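Local coordinates for UPF0098 protein CT_736 (Chlamydia trachomatis, PDB 3N08), which is of unproven function but, as a bacterial homologue of phosphatidylethanolamine-binding proteins and Raf kinase inhibitor protein, probably binds anionic or phospholipid-like ligands, at residues M4-Q9 against L32-V37; F11-P16 against A144-T149; L44-E49 against I64-Y69; L117-S122 against D137-A142. One frame throughout, in Å; residues are numbered along the deposited sequence.

Contact 1 of 4, residues M4-Q9 against L32-V37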
loop_
_atom_site.group_PDB
_atom_site.type_symbol
_atom_site.label_atom_id
_atom_site.label_comp_id
_atom_site.label_asym_id
_atom_site.label_seq_id
_atom_site.Cartn_x
_atom_site.Cartn_y
_atom_site.Cartn_z
ATOM N N MET B 4 1.756 -0.463 5.567
ATOM C CA MET B 4 2.247 -1.724 5.036
ATOM C C MET B 4 1.764 -1.893 3.610
ATOM O O MET B 4 0.623 -1.577 3.298
ATOM C CB MET B 4 1.744 -2.892 5.890
ATOM C CG MET B 4 2.272 -4.261 5.446
ATOM S SD MET B 4 1.887 -5.640 6.581
ATOM C CE MET B 4 0.115 -5.746 6.382
ATOM N N GLN B 5 2.625 -2.455 2.764
ATOM C CA GLN B 5 2.350 -2.695 1.365
ATOM C C GLN B 5 2.481 -4.171 1.037
ATOM O O GLN B 5 3.341 -4.888 1.595
ATOM C CB GLN B 5 3.366 -1.969 0.521
ATOM C CG GLN B 5 3.403 -0.494 0.736
ATOM C CD GLN B 5 4.309 0.154 -0.279
ATOM O OE1 GLN B 5 4.124 -0.028 -1.485
ATOM N NE2 GLN B 5 5.333 0.842 0.179
ATOM N N LEU B 6 1.665 -4.605 0.081
ATOM C CA LEU B 6 1.786 -5.912 -0.534
ATOM C C LEU B 6 1.743 -5.675 -2.026
ATOM O O LEU B 6 0.742 -5.170 -2.559
ATOM C CB LEU B 6 0.648 -6.812 -0.106
ATOM C CG LEU B 6 0.688 -8.184 -0.762
ATOM C CD1 LEU B 6 1.908 -8.972 -0.361
ATOM C CD2 LEU B 6 -0.582 -8.960 -0.484
ATOM N N THR B 7 2.832 -6.012 -2.705
ATOM C CA THR B 7 2.965 -5.767 -4.135
ATOM C C THR B 7 3.545 -6.997 -4.812
ATOM O O THR B 7 3.965 -7.932 -4.148
ATOM C CB THR B 7 3.842 -4.546 -4.434
ATOM O OG1 THR B 7 5.141 -4.735 -3.857
ATOM C CG2 THR B 7 3.204 -3.286 -3.871
ATOM N N SER B 8 3.555 -6.981 -6.138
ATOM C CA SER B 8 4.160 -8.020 -6.924
ATOM C C SER B 8 4.904 -7.410 -8.091
ATOM O O SER B 8 4.396 -6.522 -8.773
ATOM C CB SER B 8 3.113 -9.002 -7.445
ATOM O OG SER B 8 3.720 -9.962 -8.288
ATOM N N GLN B 9 6.123 -7.891 -8.324
ATOM C CA GLN B 9 6.874 -7.491 -9.507
ATOM C C GLN B 9 6.192 -7.960 -10.788
ATOM O O GLN B 9 6.464 -7.423 -11.864
ATOM C CB GLN B 9 8.303 -8.038 -9.460
ATOM C CG GLN B 9 9.112 -7.548 -8.264
ATOM C CD GLN B 9 10.236 -8.501 -7.854
ATOM O OE1 GLN B 9 10.200 -9.704 -8.144
ATOM N NE2 GLN B 9 11.239 -7.963 -7.168
ATOM N N LEU B 32 5.689 -12.132 -4.514
ATOM C CA LEU B 32 5.045 -11.111 -3.701
ATOM C C LEU B 32 6.057 -10.455 -2.807
ATOM O O LEU B 32 7.006 -11.099 -2.360
ATOM C CB LEU B 32 3.987 -11.752 -2.814
ATOM C CG LEU B 32 2.827 -12.423 -3.558
ATOM C CD1 LEU B 32 2.001 -13.259 -2.581
ATOM C CD2 LEU B 32 1.943 -11.360 -4.205
ATOM N N SER B 33 5.855 -9.172 -2.536
ATOM C CA SER B 33 6.726 -8.382 -1.660
ATOM C C SER B 33 5.925 -7.722 -0.568
ATOM O O SER B 33 4.869 -7.119 -0.818
ATOM C CB SER B 33 7.427 -7.274 -2.436
ATOM O OG SER B 33 8.322 -7.821 -3.390
ATOM N N PHE B 34 6.424 -7.828 0.647
ATOM C CA PHE B 34 5.850 -7.183 1.807
ATOM C C PHE B 34 6.788 -6.045 2.186
ATOM O O PHE B 34 8.014 -6.235 2.235
ATOM C CB PHE B 34 5.767 -8.163 2.979
ATOM C CG PHE B 34 4.928 -9.381 2.704
ATOM C CD1 PHE B 34 5.446 -10.454 1.989
ATOM C CD2 PHE B 34 3.622 -9.462 3.151
ATOM C CE1 PHE B 34 4.666 -11.587 1.737
ATOM C CE2 PHE B 34 2.858 -10.591 2.924
ATOM C CZ PHE B 34 3.372 -11.647 2.208
ATOM N N SER B 35 6.269 -4.858 2.425
ATOM C CA SER B 35 7.145 -3.808 2.899
ATOM C C SER B 35 6.393 -2.881 3.823
ATOM O O SER B 35 5.167 -2.913 3.920
ATOM C CB SER B 35 7.765 -3.046 1.734
ATOM O OG SER B 35 6.765 -2.352 1.013
ATOM N N ASP B 36 7.156 -2.078 4.537
ATOM C CA ASP B 36 6.623 -1.149 5.525
ATOM C C ASP B 36 5.807 -1.893 6.590
ATOM O O ASP B 36 4.788 -1.419 7.071
ATOM C CB ASP B 36 5.789 -0.024 4.877
ATOM C CG ASP B 36 6.569 0.782 3.867
ATOM O OD1 ASP B 36 7.794 0.919 4.041
ATOM O OD2 ASP B 36 5.950 1.315 2.922
ATOM N N VAL B 37 6.266 -3.078 6.961
ATOM C CA VAL B 37 5.605 -3.847 8.002
ATOM C C VAL B 37 5.872 -3.171 9.357
ATOM O O VAL B 37 7.014 -2.836 9.653
ATOM C CB VAL B 37 6.119 -5.327 8.027
ATOM C CG1 VAL B 37 5.482 -6.106 9.154
ATOM C CG2 VAL B 37 5.880 -6.013 6.686
HETATM O O HOH W 1 5.569 -4.309 -1.049
HETATM O O HOH W 2 6.858 -5.894 -5.588
#
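Q5 and D36 join their side chains across the end of a strand pair: Q5 NE2 lies 2.9 Å from D36 OD2 in a nearly straight bond, N-H...O 170°. The carboxylate oxygen sits in the plane of the Q5 amide, whereas NE2 meets OD2 from above the carboxylate plane. The same OD2 also accepts a hydrogen bond from the backbone N of S1, so the chain terminus and Q5 share one oxygen. Between the backbones, Q5 and S35 exchange two hydrogen bonds, and so do T7 and S33, the shortest being Q5 N to S35 O and S33 N to T7 O, both 2.8 Å. On the Q5 and T7 side, a water 2.9 Å from T7 OG1 donates to S33 O, and reaches S35 OG only in the conformer given. The other side is apolar. L6, with CG anti to the backbone N (chi1 178°), lays CD1 over one face of the F34 ring, 3.9 Å from the centroid and displaced toward the rim at CE2. M4 runs beside V37, SD 4.0 Å from CG2, and S8 CB meets L32 CD2. L6 packs on F112 and F34 on A114 of strand 108-117. The pair thus belongs to the small antiparallel sheet whose apolar face, with M4, L6, L32 and F34, packs on the large sheet of the PEBP fold.

Contact 2 of 4, residues F11-P16 against A144-T149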
loop_
_atom_site.group_PDB
_atom_site.type_symbol
_atom_site.label_atom_id
_atom_site.label_comp_id
_atom_site.label_asym_id
_atom_site.label_seq_id
_atom_site.Cartn_x
_atom_site.Cartn_y
_atom_site.Cartn_z
ATOM N N PHE B 11 2.776 -7.999 -11.484
ATOM C CA PHE B 11 1.564 -7.299 -11.900
ATOM C C PHE B 11 1.228 -6.217 -10.902
ATOM O O PHE B 11 1.458 -6.371 -9.698
ATOM C CB PHE B 11 0.348 -8.221 -12.055
ATOM C CG PHE B 11 -0.023 -8.976 -10.816
ATOM C CD1 PHE B 11 0.626 -10.151 -10.469
ATOM C CD2 PHE B 11 -1.045 -8.520 -9.996
ATOM C CE1 PHE B 11 0.264 -10.834 -9.300
ATOM C CE2 PHE B 11 -1.392 -9.202 -8.846
ATOM C CZ PHE B 11 -0.744 -10.349 -8.496
ATOM N N SER B 12 0.651 -5.140 -11.423
ATOM C CA SER B 12 0.159 -4.044 -10.610
ATOM C C SER B 12 -1.326 -4.232 -10.289
ATOM O O SER B 12 -2.004 -5.066 -10.891
ATOM C CB SER B 12 0.372 -2.719 -11.339
ATOM O OG SER B 12 1.755 -2.475 -11.514
ATOM N N TYR B 13 -1.821 -3.433 -9.351
ATOM C CA TYR B 13 -3.187 -3.588 -8.875
ATOM C C TYR B 13 -4.207 -3.537 -10.025
ATOM O O TYR B 13 -4.263 -2.581 -10.784
ATOM C CB TYR B 13 -3.522 -2.528 -7.813
ATOM C CG TYR B 13 -4.784 -2.853 -7.067
ATOM C CD1 TYR B 13 -6.010 -2.631 -7.649
ATOM C CD2 TYR B 13 -4.753 -3.420 -5.792
ATOM C CE1 TYR B 13 -7.169 -2.949 -6.994
ATOM C CE2 TYR B 13 -5.894 -3.731 -5.129
ATOM C CZ TYR B 13 -7.097 -3.518 -5.739
ATOM O OH TYR B 13 -8.257 -3.837 -5.064
ATOM N N GLY B 14 -5.014 -4.584 -10.104
ATOM C CA GLY B 14 -6.096 -4.652 -11.069
ATOM C C GLY B 14 -5.647 -5.070 -12.456
ATOM O O GLY B 14 -6.478 -5.059 -13.367
ATOM N N ARG B 15 -4.381 -5.415 -12.634
ATOM C CA ARG B 15 -3.869 -5.812 -13.951
ATOM C C ARG B 15 -3.783 -7.332 -14.049
ATOM O O ARG B 15 -3.907 -8.018 -13.054
ATOM C CB ARG B 15 -2.498 -5.183 -14.227
ATOM C CG ARG B 15 -2.507 -3.642 -14.146
ATOM C CD ARG B 15 -3.650 -3.023 -14.945
ATOM N NE ARG B 15 -3.546 -3.384 -16.364
ATOM C CZ ARG B 15 -4.550 -3.381 -17.240
ATOM N NH1 ARG B 15 -5.770 -3.042 -16.870
ATOM N NH2 ARG B 15 -4.326 -3.730 -18.501
ATOM N N PRO B 16 -3.595 -7.846 -15.258
ATOM C CA PRO B 16 -3.561 -9.300 -15.436
ATOM C C PRO B 16 -2.356 -9.956 -14.780
ATOM O O PRO B 16 -1.207 -9.487 -14.926
ATOM C CB PRO B 16 -3.492 -9.464 -16.962
ATOM C CG PRO B 16 -4.146 -8.233 -17.511
ATOM C CD PRO B 16 -3.692 -7.145 -16.546
ATOM N N ALA B 144 -2.902 -5.068 4.247
ATOM C CA ALA B 144 -2.632 -4.562 2.917
ATOM C C ALA B 144 -3.315 -5.458 1.897
ATOM O O ALA B 144 -3.688 -6.594 2.200
ATOM C CB ALA B 144 -1.146 -4.478 2.661
ATOM N N GLU B 145 -3.507 -4.947 0.692
ATOM C CA GLU B 145 -4.277 -5.662 -0.321
ATOM C C GLU B 145 -3.649 -5.460 -1.687
ATOM O O GLU B 145 -3.240 -4.350 -2.023
ATOM C CB GLU B 145 -5.710 -5.130 -0.354
ATOM C CG GLU B 145 -6.601 -5.654 -1.491
ATOM C CD GLU B 145 -7.993 -4.985 -1.512
ATOM O OE1 GLU B 145 -8.666 -4.934 -0.457
ATOM O OE2 GLU B 145 -8.399 -4.513 -2.580
ATOM N N LEU B 146 -3.604 -6.535 -2.461
ATOM C CA LEU B 146 -3.229 -6.513 -3.865
ATOM C C LEU B 146 -4.299 -7.295 -4.617
ATOM O O LEU B 146 -4.882 -8.204 -4.073
ATOM C CB LEU B 146 -1.846 -7.152 -4.031
ATOM C CG LEU B 146 -1.367 -7.346 -5.466
ATOM C CD1 LEU B 146 -1.104 -6.007 -6.190
ATOM C CD2 LEU B 146 -0.077 -8.170 -5.437
ATOM N N MET B 147 -4.567 -6.922 -5.852
ATOM C CA MET B 147 -5.503 -7.677 -6.678
ATOM C C MET B 147 -4.924 -7.778 -8.067
ATOM O O MET B 147 -4.326 -6.845 -8.559
ATOM C CB MET B 147 -6.879 -6.986 -6.709
ATOM C CG MET B 147 -7.954 -7.798 -7.476
ATOM S SD MET B 147 -8.083 -7.413 -9.275
ATOM C CE MET B 147 -9.092 -5.896 -9.151
ATOM N N GLY B 148 -5.073 -8.945 -8.690
ATOM C CA GLY B 148 -4.790 -9.106 -10.113
ATOM C C GLY B 148 -5.881 -9.923 -10.759
ATOM O O GLY B 148 -6.593 -10.645 -10.059
ATOM N N THR B 149 -5.990 -9.855 -12.079
ATOM C CA THR B 149 -7.046 -10.576 -12.769
ATOM C C THR B 149 -6.481 -11.760 -13.566
ATOM O O THR B 149 -5.292 -11.813 -13.888
ATOM C CB THR B 149 -7.818 -9.652 -13.723
ATOM O OG1 THR B 149 -6.925 -9.141 -14.720
ATOM C CG2 THR B 149 -8.443 -8.498 -12.964
HETATM O O HOH W 3 -7.110 -6.606 -15.636
#
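Y13 reaches across M147 to E145, and this end is the close-packed part of the contact. Y13 OH donates to E145 OE2 at 2.6 Å, meeting that oxygen nearly along its C-O bond, with ring and carboxylate planes 28° apart. Chi1 of Y13 (-166°) sets CG anti to the backbone N, beside the carbonyl carbon. One face of the ring receives M147 CB, 3.9 Å from the centroid and offset toward CZ. The M147 chain crosses Y13 at about a right angle, then bends so that SD and CE come against G14 CA. F11 meets L146, CE2 to CD2 3.8 Å, and passes 3.6 Å from G148 CA with the same CE2; M147 O lies at the ring edge. G148, without a side chain, lets F11 CE2 come this close to its CA. S12 to R15 form a type II beta turn, closed by R15 N to S12 O, with G14 in the positive-phi position. The turn delivers G14 N to M147 O at 2.8 Å and leads into a short, weakly bonded parallel strand about 15-16, which borders strand 140-150 at one edge of the large mixed sheet of the PEBP fold. Toward P16 the contact is more open to solvent and bridged by water. T149 N bonds R15 O at 2.9 Å, and P16 CA lies 3.4 Å from T149 O. A water donates to G14 O and lies 2.7 Å from T149 OG1. R15 is exposed, its guanidinium lying against P16 CD. Around the Y13 end, E40 of the second subunit packs on Y13 and M147.

Contact 3 of 4, residues L44-E49 against I64-Y69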
loop_
_atom_site.group_PDB
_atom_site.type_symbol
_atom_site.label_atom_id
_atom_site.label_comp_id
_atom_site.label_asym_id
_atom_site.label_seq_id
_atom_site.Cartn_x
_atom_site.Cartn_y
_atom_site.Cartn_z
ATOM N N LEU B 44 3.360 -12.443 9.891
ATOM C CA LEU B 44 2.502 -12.053 8.775
ATOM C C LEU B 44 1.637 -13.218 8.333
ATOM O O LEU B 44 2.007 -14.383 8.444
ATOM C CB LEU B 44 3.343 -11.590 7.579
ATOM C CG LEU B 44 4.150 -10.295 7.722
ATOM C CD1 LEU B 44 5.142 -10.116 6.571
ATOM C CD2 LEU B 44 3.192 -9.108 7.799
ATOM N N VAL B 45 0.485 -12.855 7.793
ATOM C CA VAL B 45 -0.489 -13.772 7.220
ATOM C C VAL B 45 -0.824 -13.339 5.799
ATOM O O VAL B 45 -0.946 -12.134 5.531
ATOM C CB VAL B 45 -1.782 -13.751 8.045
ATOM C CG1 VAL B 45 -2.856 -14.637 7.424
ATOM C CG2 VAL B 45 -1.481 -14.137 9.494
ATOM N N LEU B 46 -0.985 -14.312 4.911
ATOM C CA LEU B 46 -1.427 -14.080 3.531
ATOM C C LEU B 46 -2.645 -14.938 3.215
ATOM O O LEU B 46 -2.625 -16.136 3.462
ATOM C CB LEU B 46 -0.269 -14.403 2.587
ATOM C CG LEU B 46 -0.604 -14.314 1.094
ATOM C CD1 LEU B 46 -0.822 -12.913 0.636
ATOM C CD2 LEU B 46 0.455 -14.977 0.231
ATOM N N ILE B 47 -3.701 -14.319 2.684
ATOM C CA ILE B 47 -4.882 -15.055 2.226
ATOM C C ILE B 47 -5.156 -14.604 0.793
ATOM O O ILE B 47 -5.276 -13.413 0.542
ATOM C CB ILE B 47 -6.104 -14.810 3.119
ATOM C CG1 ILE B 47 -5.810 -15.239 4.547
ATOM C CG2 ILE B 47 -7.341 -15.535 2.555
ATOM C CD1 ILE B 47 -6.910 -14.908 5.534
ATOM N N VAL B 48 -5.276 -15.555 -0.137
ATOM C CA VAL B 48 -5.569 -15.233 -1.527
ATOM C C VAL B 48 -6.883 -15.882 -1.874
ATOM O O VAL B 48 -7.077 -17.085 -1.654
ATOM C CB VAL B 48 -4.474 -15.747 -2.471
ATOM C CG1 VAL B 48 -4.734 -15.366 -3.905
ATOM C CG2 VAL B 48 -3.101 -15.265 -2.014
ATOM N N GLU B 49 -7.782 -15.096 -2.435
ATOM C CA GLU B 49 -9.097 -15.606 -2.730
ATOM C C GLU B 49 -9.706 -15.007 -3.976
ATOM O O GLU B 49 -9.319 -13.931 -4.431
ATOM C CB GLU B 49 -10.008 -15.413 -1.546
ATOM C CG GLU B 49 -10.180 -13.990 -1.143
ATOM C CD GLU B 49 -10.920 -13.840 0.190
ATOM O OE1 GLU B 49 -10.774 -14.716 1.070
ATOM O OE2 GLU B 49 -11.664 -12.852 0.356
ATOM N N ILE B 64 -10.915 -19.919 -1.857
ATOM C CA ILE B 64 -9.604 -19.600 -1.286
ATOM C C ILE B 64 -8.535 -20.355 -2.053
ATOM O O ILE B 64 -8.583 -21.599 -2.168
ATOM C CB ILE B 64 -9.545 -19.997 0.206
ATOM C CG1 ILE B 64 -10.629 -19.302 1.027
ATOM C CG2 ILE B 64 -8.154 -19.714 0.749
ATOM C CD1 ILE B 64 -10.834 -17.854 0.757
ATOM N N HIS B 65 -7.612 -19.600 -2.617
ATOM C CA HIS B 65 -6.530 -20.149 -3.407
ATOM C C HIS B 65 -5.230 -20.388 -2.636
ATOM O O HIS B 65 -4.421 -21.175 -3.073
ATOM C CB HIS B 65 -6.270 -19.262 -4.646
ATOM C CG HIS B 65 -7.284 -19.457 -5.723
ATOM N ND1 HIS B 65 -7.032 -20.204 -6.851
ATOM C CD2 HIS B 65 -8.595 -19.127 -5.784
ATOM C CE1 HIS B 65 -8.122 -20.274 -7.595
ATOM N NE2 HIS B 65 -9.085 -19.629 -6.968
ATOM N N TRP B 66 -5.023 -19.690 -1.528
ATOM C CA TRP B 66 -3.779 -19.832 -0.776
ATOM C C TRP B 66 -3.959 -19.253 0.612
ATOM O O TRP B 66 -4.474 -18.144 0.756
ATOM C CB TRP B 66 -2.640 -19.093 -1.491
ATOM C CG TRP B 66 -1.241 -19.582 -1.204
ATOM C CD1 TRP B 66 -0.874 -20.717 -0.555
ATOM C CD2 TRP B 66 -0.030 -18.938 -1.621
ATOM N NE1 TRP B 66 0.516 -20.812 -0.530
ATOM C CE2 TRP B 66 1.045 -19.735 -1.181
ATOM C CE3 TRP B 66 0.242 -17.760 -2.319
ATOM C CZ2 TRP B 66 2.392 -19.382 -1.413
ATOM C CZ3 TRP B 66 1.575 -17.418 -2.561
ATOM C CH2 TRP B 66 2.627 -18.226 -2.106
ATOM N N ILE B 67 -3.459 -19.976 1.611
ATOM C CA ILE B 67 -3.323 -19.485 2.960
ATOM C C ILE B 67 -1.898 -19.739 3.431
ATOM O O ILE B 67 -1.404 -20.882 3.379
ATOM C CB ILE B 67 -4.293 -20.225 3.897
ATOM C CG1 ILE B 67 -5.741 -19.852 3.554
ATOM C CG2 ILE B 67 -3.973 -19.922 5.366
ATOM C CD1 ILE B 67 -6.778 -20.521 4.443
ATOM N N VAL B 68 -1.299 -18.687 3.972
ATOM C CA VAL B 68 0.011 -18.795 4.610
ATOM C C VAL B 68 -0.041 -17.995 5.904
ATOM O O VAL B 68 -0.501 -16.870 5.913
ATOM C CB VAL B 68 1.143 -18.226 3.737
ATOM C CG1 VAL B 68 2.491 -18.420 4.412
ATOM C CG2 VAL B 68 1.149 -18.884 2.369
ATOM N N TYR B 69 0.440 -18.561 7.005
ATOM C CA TYR B 69 0.503 -17.790 8.224
ATOM C C TYR B 69 1.798 -18.080 8.971
ATOM O O TYR B 69 2.524 -19.020 8.651
ATOM C CB TYR B 69 -0.745 -18.010 9.105
ATOM C CG TYR B 69 -0.809 -19.331 9.833
ATOM C CD1 TYR B 69 -1.372 -20.453 9.240
ATOM C CD2 TYR B 69 -0.338 -19.433 11.135
ATOM C CE1 TYR B 69 -1.445 -21.657 9.926
ATOM C CE2 TYR B 69 -0.406 -20.618 11.814
ATOM C CZ TYR B 69 -0.963 -21.714 11.213
ATOM O OH TYR B 69 -1.016 -22.884 11.930
#
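L46 and V68 exchange two backbone hydrogen bonds, L46 N to V68 O being 2.8 Å and nearly straight (173°), and V48 N adds one to W66 O at 2.9 Å. The next carbonyl, V48 O, faces two amides: H65 N bonds it at 2.7 Å, while W66 N is a weak partner. Among the apolar contacts, W66 CG stands anti to the backbone N (chi1 -156°), and CE3 of the indole lies 3.8 Å from L46 CD2. V48 CG2 touches W66 CB at 3.9 Å, while V68, two residues on in the same strand as W66, covers one indole face with CG2. V45 CG2 meets Y69 CB at 4.0 Å. E49 and I64 make an aliphatic-to-carboxylate contact, running side by side with I64 CD1 3.2 Å from E49 OE1. The polar ends find partners outside the pair: E49 OE1 forms a salt bridge with K129, W66 NE1 bonds Q88 OE1, and H65 ND1 bonds C99 O. L132 of helix 129-136 packs on V45 and I67, and K129 on I64, while L46 meets L32 of the smaller sheet. Every touching residue is buried. H65 and W66 opposite the single V48 make a classic beta bulge, which shifts the register by one before E49 and I64 pair; the whole is a central antiparallel strand pair in the large sheet of the PEBP beta-sandwich.

Contact 4 of 4, residues L117-S122 against D137-A142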
loop_
_atom_site.group_PDB
_atom_site.type_symbol
_atom_site.label_atom_id
_atom_site.label_comp_id
_atom_site.label_asym_id
_atom_site.label_seq_id
_atom_site.Cartn_x
_atom_site.Cartn_y
_atom_site.Cartn_z
ATOM N N LEU B 117 0.418 -9.275 12.370
ATOM C CA LEU B 117 -0.066 -9.600 13.719
ATOM C C LEU B 117 0.978 -9.261 14.774
ATOM O O LEU B 117 2.183 -9.336 14.505
ATOM C CB LEU B 117 -0.378 -11.092 13.838
ATOM C CG LEU B 117 -1.210 -11.774 12.772
ATOM C CD1 LEU B 117 -1.508 -13.199 13.228
ATOM C CD2 LEU B 117 -2.495 -11.026 12.530
ATOM N N ASP B 118 0.518 -8.938 15.979
ATOM C CA ASP B 118 1.432 -8.724 17.102
ATOM C C ASP B 118 1.683 -9.984 17.935
ATOM O O ASP B 118 2.131 -9.895 19.087
ATOM C CB ASP B 118 0.910 -7.602 17.993
ATOM C CG ASP B 118 -0.458 -7.906 18.570
ATOM O OD1 ASP B 118 -0.960 -9.048 18.498
ATOM O OD2 ASP B 118 -1.034 -6.971 19.179
ATOM N N VAL B 119 1.408 -11.144 17.359
ATOM C CA VAL B 119 1.663 -12.415 17.994
ATOM C C VAL B 119 2.069 -13.408 16.909
ATOM O O VAL B 119 1.840 -13.175 15.706
ATOM C CB VAL B 119 0.424 -12.996 18.725
ATOM C CG1 VAL B 119 -0.083 -12.043 19.823
ATOM C CG2 VAL B 119 -0.688 -13.355 17.750
ATOM N N VAL B 120 2.679 -14.492 17.351
ATOM C CA VAL B 120 2.872 -15.694 16.555
ATOM C C VAL B 120 1.726 -16.645 16.913
ATOM O O VAL B 120 1.482 -16.926 18.102
ATOM C CB VAL B 120 4.242 -16.337 16.866
ATOM C CG1 VAL B 120 4.392 -17.651 16.144
ATOM C CG2 VAL B 120 5.383 -15.377 16.503
ATOM N N LEU B 121 1.021 -17.156 15.903
ATOM C CA LEU B 121 -0.108 -18.052 16.145
ATOM C C LEU B 121 0.376 -19.453 16.472
ATOM O O LEU B 121 1.517 -19.817 16.192
ATOM C CB LEU B 121 -1.039 -18.088 14.938
ATOM C CG LEU B 121 -1.663 -16.760 14.526
ATOM C CD1 LEU B 121 -2.426 -16.928 13.223
ATOM C CD2 LEU B 121 -2.563 -16.201 15.623
ATOM N N SER B 122 -0.479 -20.248 17.102
ATOM C CA SER B 122 -0.151 -21.637 17.356
ATOM C C SER B 122 0.183 -22.354 16.049
ATOM O O SER B 122 -0.388 -22.080 15.009
ATOM C CB SER B 122 -1.320 -22.323 18.075
ATOM O OG SER B 122 -0.988 -23.652 18.406
ATOM N N ASP B 137 -7.976 -12.864 15.420
ATOM C CA ASP B 137 -8.820 -11.874 16.083
ATOM C C ASP B 137 -8.197 -11.292 17.343
ATOM O O ASP B 137 -7.811 -12.021 18.254
ATOM C CB ASP B 137 -10.197 -12.453 16.415
ATOM C CG ASP B 137 -11.129 -11.409 16.986
ATOM O OD1 ASP B 137 -11.447 -10.444 16.258
ATOM O OD2 ASP B 137 -11.519 -11.540 18.162
ATOM N N GLY B 138 -8.108 -9.970 17.373
ATOM C CA GLY B 138 -7.499 -9.253 18.465
ATOM C C GLY B 138 -6.019 -8.960 18.268
ATOM O O GLY B 138 -5.416 -8.284 19.106
ATOM N N HIS B 139 -5.428 -9.447 17.174
ATOM C CA HIS B 139 -3.983 -9.370 17.013
ATOM C C HIS B 139 -3.596 -8.668 15.730
ATOM O O HIS B 139 -2.404 -8.511 15.475
ATOM C CB HIS B 139 -3.371 -10.771 17.018
ATOM C CG HIS B 139 -3.722 -11.577 18.223
ATOM N ND1 HIS B 139 -3.291 -11.240 19.483
ATOM C CD2 HIS B 139 -4.452 -12.705 18.360
ATOM C CE1 HIS B 139 -3.758 -12.115 20.355
ATOM N NE2 HIS B 139 -4.464 -13.016 19.700
ATOM N N ILE B 140 -4.569 -8.283 14.906
ATOM C CA ILE B 140 -4.243 -7.626 13.617
ATOM C C ILE B 140 -3.894 -6.158 13.820
ATOM O O ILE B 140 -4.719 -5.358 14.293
ATOM C CB ILE B 140 -5.405 -7.704 12.606
ATOM C CG1 ILE B 140 -5.812 -9.151 12.372
ATOM C CG2 ILE B 140 -5.022 -7.064 11.294
ATOM C CD1 ILE B 140 -7.046 -9.293 11.505
ATOM N N ILE B 141 -2.678 -5.782 13.441
ATOM C CA ILE B 141 -2.246 -4.409 13.612
ATOM C C ILE B 141 -2.209 -3.631 12.311
ATOM O O ILE B 141 -2.246 -2.401 12.337
ATOM C CB ILE B 141 -0.921 -4.319 14.402
ATOM C CG1 ILE B 141 0.246 -4.961 13.661
ATOM C CG2 ILE B 141 -1.115 -4.905 15.812
ATOM C CD1 ILE B 141 1.571 -4.860 14.442
ATOM N N ALA B 142 -2.193 -4.320 11.178
ATOM C CA ALA B 142 -2.234 -3.648 9.875
ATOM C C ALA B 142 -2.638 -4.644 8.818
ATOM O O ALA B 142 -2.449 -5.852 8.993
ATOM C CB ALA B 142 -0.862 -3.064 9.536
#
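D118 and H139 meet where strand 108-117 ends and strand 140-150, coming from helix 129-136, begins, at one end of their antiparallel pairing in the large PEBP sheet. D118 N bonds H139 O at 3.0 Å. The two side chains cross at about a right angle, the carboxylate lying at the edge of the imidazole with carboxylate and ring planes 66° apart. Chi1 of D118 (60°) places CG between the backbone N and the carbonyl carbon, 3.7 Å from H139 O; from there OD1 comes 3.3 Å from H139 ND1, a weak and bent hydrogen bond. V119 also crosses H139 at about a right angle, but over the ring: in the one of its two conformers considered here, CG2 lies over one face, 3.8 Å from the centroid and displaced toward CG. L117 and I140, a non-hydrogen-bonded pair, turn their side chains to one face of the sheet and cross at a slant, L117 CD2 meeting I140 CG1 at 3.8 Å. L117 also reaches M136 of the helix and V45 of strand 43-50. Beyond this pair I141 and A142 both face A116, a classic beta bulge, and I141 packs on P38 and E40. A142 in turn touches D137 of the second subunit. I141 CG2 approaches both CB and OD2 of D118, at 4.0 Å each.

In the fold
Contact 3 is the core of the set, about 3 Å from the chain centre and wholly buried; contacts 1 and 2 are partly buried, and contact 4 lies at the surface, its centre about 17 Å out. Contacts 2 and 4 both use strand 140-150, their centres about 25 Å apart, and with contact 3 they belong to the large mixed sheet. Contact 1 belongs to the small sheet packed on it, its M4, L32 and F34 meeting L44 and L46 of contact 3, while L6 and T7 meet A144 and L146 of contact 2. Waters bridge the segments within contact 1 and within contact 2; contact 3 relies on backbone bonds and apolar side chains, and contact 4 on one backbone bond and a weak D118-H139 bond.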